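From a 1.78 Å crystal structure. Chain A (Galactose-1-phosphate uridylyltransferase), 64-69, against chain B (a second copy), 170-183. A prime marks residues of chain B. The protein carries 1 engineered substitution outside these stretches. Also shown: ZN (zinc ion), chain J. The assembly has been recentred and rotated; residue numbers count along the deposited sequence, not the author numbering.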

# COMPACT_ATOMS: atom_id res chain seq x y z
N ALA A 64 -24.80 3.57 -8.65
CA ALA A 64 -24.30 3.88 -10.01
C ALA A 64 -24.11 5.39 -10.22
O ALA A 64 -25.01 6.16 -9.84
CB ALA A 64 -25.25 3.31 -11.03
N GLU A 65 -22.95 5.77 -10.77
CA GLU A 65 -22.61 7.16 -11.16
C GLU A 65 -22.15 7.11 -12.62
O GLU A 65 -21.45 6.14 -12.97
CB GLU A 65 -21.65 7.84 -10.17
CG GLU A 65 -22.05 9.27 -9.86
CD GLU A 65 -21.40 9.92 -8.65
OE1 GLU A 65 -21.78 9.58 -7.52
OE2 GLU A 65 -20.52 10.78 -8.85
N ASP A 66 -22.43 8.15 -13.40
CA ASP A 66 -22.26 8.11 -14.88
C ASP A 66 -20.84 7.78 -15.36
O ASP A 66 -20.72 6.92 -16.25
CB ASP A 66 -22.68 9.44 -15.49
CG ASP A 66 -21.95 10.63 -14.88
OD1 ASP A 66 -21.61 10.54 -13.68
OD2 ASP A 66 -21.71 11.61 -15.60
N LEU A 67 -19.80 8.38 -14.78
CA LEU A 67 -18.42 8.20 -15.32
C LEU A 67 -17.74 6.96 -14.74
O LEU A 67 -16.57 6.78 -15.11
CB LEU A 67 -17.50 9.39 -14.99
CG LEU A 67 -17.89 10.73 -15.57
CD1 LEU A 67 -17.42 11.84 -14.65
CD2 LEU A 67 -17.35 10.93 -16.98
N TYR A 68 -18.41 6.17 -13.87
CA TYR A 68 -17.72 5.20 -12.98
C TYR A 68 -18.29 3.80 -13.13
O TYR A 68 -19.55 3.66 -13.36
CB TYR A 68 -17.82 5.61 -11.50
CG TYR A 68 -17.25 6.97 -11.24
CD1 TYR A 68 -15.91 7.26 -11.45
CD2 TYR A 68 -18.09 8.02 -10.89
CE1 TYR A 68 -15.41 8.54 -11.26
CE2 TYR A 68 -17.60 9.29 -10.70
CZ TYR A 68 -16.26 9.56 -10.86
OH TYR A 68 -15.82 10.83 -10.67
N GLU A 69 -17.42 2.81 -12.98
CA GLU A 69 -17.83 1.38 -13.02
C GLU A 69 -18.10 0.91 -11.60
O GLU A 69 -17.22 1.09 -10.73
CB GLU A 69 -16.77 0.51 -13.67
CG GLU A 69 -16.60 0.83 -15.14
CD GLU A 69 -15.53 -0.04 -15.78
OE1 GLU A 69 -15.82 -1.24 -16.05
OE2 GLU A 69 -14.38 0.44 -15.88
ZN ZN J . -7.99 18.27 -17.29
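Chain B 170-183: CLHCRIVEKEEKRL

Chain A contributes a short irregular segment, 64-69, with a type I β turn from Glu65 to Tyr68 that is closed by a hydrogen bond from Tyr68 N to Glu65 O (3.2 Å). The stretch from chain B begins with a helix, 171-178, leaves helical geometry at Glu179′, and then makes its own type I turn from Glu180′ to Leu183′, closed by Leu183′ N to Glu180′ O (3.0 Å). The closest CA atoms across the contact are Leu67 CA and Ile175′ CA, 7.7 Å apart, a separation that leaves room for side chains, and it is side chains that make most of the contact. The turn of chain A thus rests against the helix and the residues that follow it, and runs roughly antiparallel to the helix, so that Glu65 meets Arg182′ beyond the helix while Leu67 reaches back to Leu171′.

Cys170′ occupies the N-cap of the helix, its SG accepting a hydrogen bond from Cys173′ N (3.4 Å). The same Cys170′ SG and Cys173′ SG each bind the zinc ion at 2.3 Å, so the metal links the N-cap residue to the first turn of the helix, while neither cysteine contacts residues 64-69.

Leu67 points toward the helix and has the largest area covered by the other stretch. Its branched, apolar end suits a surface built from successive turns: Leu67 CD2 lies 4.3 Å from Leu171′ CD1, and Leu67 CD1 lies 4.0 Å from Ile175′ CG1 and 3.8 Å from Lys178′ CD. The lysine thus offers its aliphatic chain to the leucine, while its amino group forms a salt bridge with Asp66, NZ to OD2 at 3.5 Å.

Tyr68 starts sideways, but its end comes nearer to chain B, where an aromatic ring with a polar tip can serve two neighbours. Tyr68 CE1 packs 4.2 Å from Ile175′ CD1. Tyr68 OH is 3.8 Å from Glu179′ OE2, and two waters bridge the gap: the O of water 1 is 2.8 Å from Tyr68 OH and donates to Glu179′ OE2 at 2.7 Å, the O of water 2 is 2.6 Å from Tyr68 OH and donates to Glu179′ OE2 at 2.6 Å.

Glu65 and Arg182′ make the only direct hydrogen bonds between the two stretches, and these are part of a salt bridge. The planar guanidinium matches the carboxylate end to end: Arg182′ NH1 donates to Glu65 OE1 (2.8 Å) and Arg182′ NH2 to Glu65 OE2 (2.7 Å), both nearly straight, in a two-pronged arrangement. Arg182′ NH2 also donates to Glu179′ OE2 (2.9 Å), so the arginine joins carboxylates from both chains, and Glu179′ ties this charged cluster to the waters beside Tyr68.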

# COMPACT_ATOMS: atom_id res chain seq x y z
N CYS B 170 -10.22 15.45 -21.37
CA CYS B 170 -9.48 15.12 -20.14
C CYS B 170 -10.47 14.50 -19.17
O CYS B 170 -11.44 15.21 -18.80
CB CYS B 170 -8.84 16.37 -19.53
SG CYS B 170 -8.02 16.05 -17.94
N LEU B 171 -10.24 13.26 -18.74
CA LEU B 171 -11.14 12.60 -17.76
C LEU B 171 -11.16 13.40 -16.46
O LEU B 171 -12.22 13.49 -15.82
CB LEU B 171 -10.69 11.17 -17.47
CG LEU B 171 -11.55 10.44 -16.42
CD1 LEU B 171 -13.07 10.52 -16.71
CD2 LEU B 171 -11.16 8.98 -16.37
N HIS B 172 -10.02 13.93 -16.04
CA HIS B 172 -9.92 14.71 -14.79
C HIS B 172 -10.82 15.96 -14.92
O HIS B 172 -11.56 16.22 -13.98
CB HIS B 172 -8.47 15.10 -14.50
CG HIS B 172 -7.52 13.96 -14.42
ND1 HIS B 172 -7.18 13.36 -13.23
CD2 HIS B 172 -6.82 13.34 -15.40
CE1 HIS B 172 -6.28 12.42 -13.49
NE2 HIS B 172 -6.07 12.36 -14.81
N CYS B 173 -10.74 16.71 -16.02
CA CYS B 173 -11.63 17.86 -16.32
C CYS B 173 -13.11 17.44 -16.18
O CYS B 173 -13.92 18.18 -15.56
CB CYS B 173 -11.28 18.43 -17.69
SG CYS B 173 -9.83 19.54 -17.71
N ARG B 174 -13.51 16.27 -16.72
CA ARG B 174 -14.92 15.83 -16.67
C ARG B 174 -15.32 15.54 -15.23
O ARG B 174 -16.45 15.91 -14.83
CB ARG B 174 -15.20 14.61 -17.55
CG ARG B 174 -14.92 14.87 -19.03
CD ARG B 174 -15.89 15.79 -19.81
NE ARG B 174 -15.73 17.26 -19.61
CZ ARG B 174 -14.64 18.01 -19.91
NH1 ARG B 174 -13.54 17.48 -20.44
NH2 ARG B 174 -14.64 19.31 -19.65
N ILE B 175 -14.43 14.86 -14.49
CA ILE B 175 -14.70 14.57 -13.05
C ILE B 175 -14.85 15.88 -12.25
O ILE B 175 -15.86 16.06 -11.53
CB ILE B 175 -13.64 13.63 -12.49
CG1 ILE B 175 -13.80 12.23 -13.07
CG2 ILE B 175 -13.69 13.64 -10.95
CD1 ILE B 175 -12.62 11.30 -12.81
N VAL B 176 -13.95 16.82 -12.44
CA VAL B 176 -13.96 18.08 -11.66
C VAL B 176 -15.26 18.87 -11.93
O VAL B 176 -15.84 19.42 -10.98
CB VAL B 176 -12.71 18.91 -11.98
CG1 VAL B 176 -12.86 20.32 -11.43
CG2 VAL B 176 -11.49 18.21 -11.43
N GLU B 177 -15.67 18.99 -13.19
CA GLU B 177 -16.90 19.71 -13.60
C GLU B 177 -18.12 19.04 -12.97
O GLU B 177 -19.01 19.74 -12.56
CB GLU B 177 -16.93 19.72 -15.12
CG GLU B 177 -18.27 19.95 -15.77
CD GLU B 177 -18.11 19.81 -17.29
OE1 GLU B 177 -17.25 18.98 -17.75
OE2 GLU B 177 -18.82 20.55 -18.03
N LYS B 178 -18.13 17.72 -12.82
CA LYS B 178 -19.33 16.99 -12.33
C LYS B 178 -19.43 16.98 -10.82
O LYS B 178 -20.56 16.74 -10.35
CB LYS B 178 -19.38 15.57 -12.89
CG LYS B 178 -19.84 15.58 -14.33
CD LYS B 178 -20.37 14.28 -14.81
CE LYS B 178 -21.00 14.45 -16.18
NZ LYS B 178 -20.01 14.21 -17.27
N GLU B 179 -18.36 17.23 -10.07
CA GLU B 179 -18.37 16.99 -8.60
C GLU B 179 -19.22 18.06 -7.91
O GLU B 179 -18.95 19.25 -8.12
CB GLU B 179 -16.98 16.98 -7.97
CG GLU B 179 -16.25 15.71 -8.27
CD GLU B 179 -16.82 14.51 -7.54
OE1 GLU B 179 -17.29 14.66 -6.39
OE2 GLU B 179 -16.78 13.44 -8.12
N GLU B 180 -20.25 17.62 -7.18
CA GLU B 180 -21.12 18.54 -6.39
C GLU B 180 -21.46 17.88 -5.04
O GLU B 180 -21.13 18.46 -4.00
CB GLU B 180 -22.35 18.96 -7.19
CG GLU B 180 -22.00 19.82 -8.40
CD GLU B 180 -21.46 21.21 -8.11
OE1 GLU B 180 -21.50 21.63 -6.94
OE2 GLU B 180 -20.99 21.86 -9.06
N LYS B 181 -22.11 16.72 -5.10
CA LYS B 181 -22.57 15.94 -3.92
C LYS B 181 -21.39 15.75 -2.98
O LYS B 181 -21.58 15.79 -1.79
CB LYS B 181 -23.11 14.59 -4.44
CG LYS B 181 -23.39 13.52 -3.39
CD LYS B 181 -24.33 12.39 -3.88
CE LYS B 181 -25.11 11.74 -2.74
NZ LYS B 181 -26.30 12.53 -2.34
N ARG B 182 -20.19 15.48 -3.50
CA ARG B 182 -19.02 15.13 -2.65
C ARG B 182 -18.03 16.30 -2.58
O ARG B 182 -16.92 16.11 -2.05
CB ARG B 182 -18.36 13.86 -3.21
CG ARG B 182 -19.14 12.57 -2.96
CD ARG B 182 -18.35 11.34 -3.40
NE ARG B 182 -18.07 11.50 -4.83
CZ ARG B 182 -18.92 11.21 -5.80
NH1 ARG B 182 -20.04 10.53 -5.55
NH2 ARG B 182 -18.63 11.56 -7.03
N LEU B 183 -18.41 17.48 -3.07
CA LEU B 183 -17.58 18.70 -2.97
C LEU B 183 -17.52 19.09 -1.49
O LEU B 183 -18.58 19.14 -0.87
CB LEU B 183 -18.18 19.80 -3.85
CG LEU B 183 -17.32 21.05 -4.11
CD1 LEU B 183 -16.05 20.75 -4.92
CD2 LEU B 183 -18.12 22.07 -4.89
O HOH W 1 -15.09 11.40 -8.03
O HOH W 2 -17.35 12.90 -10.61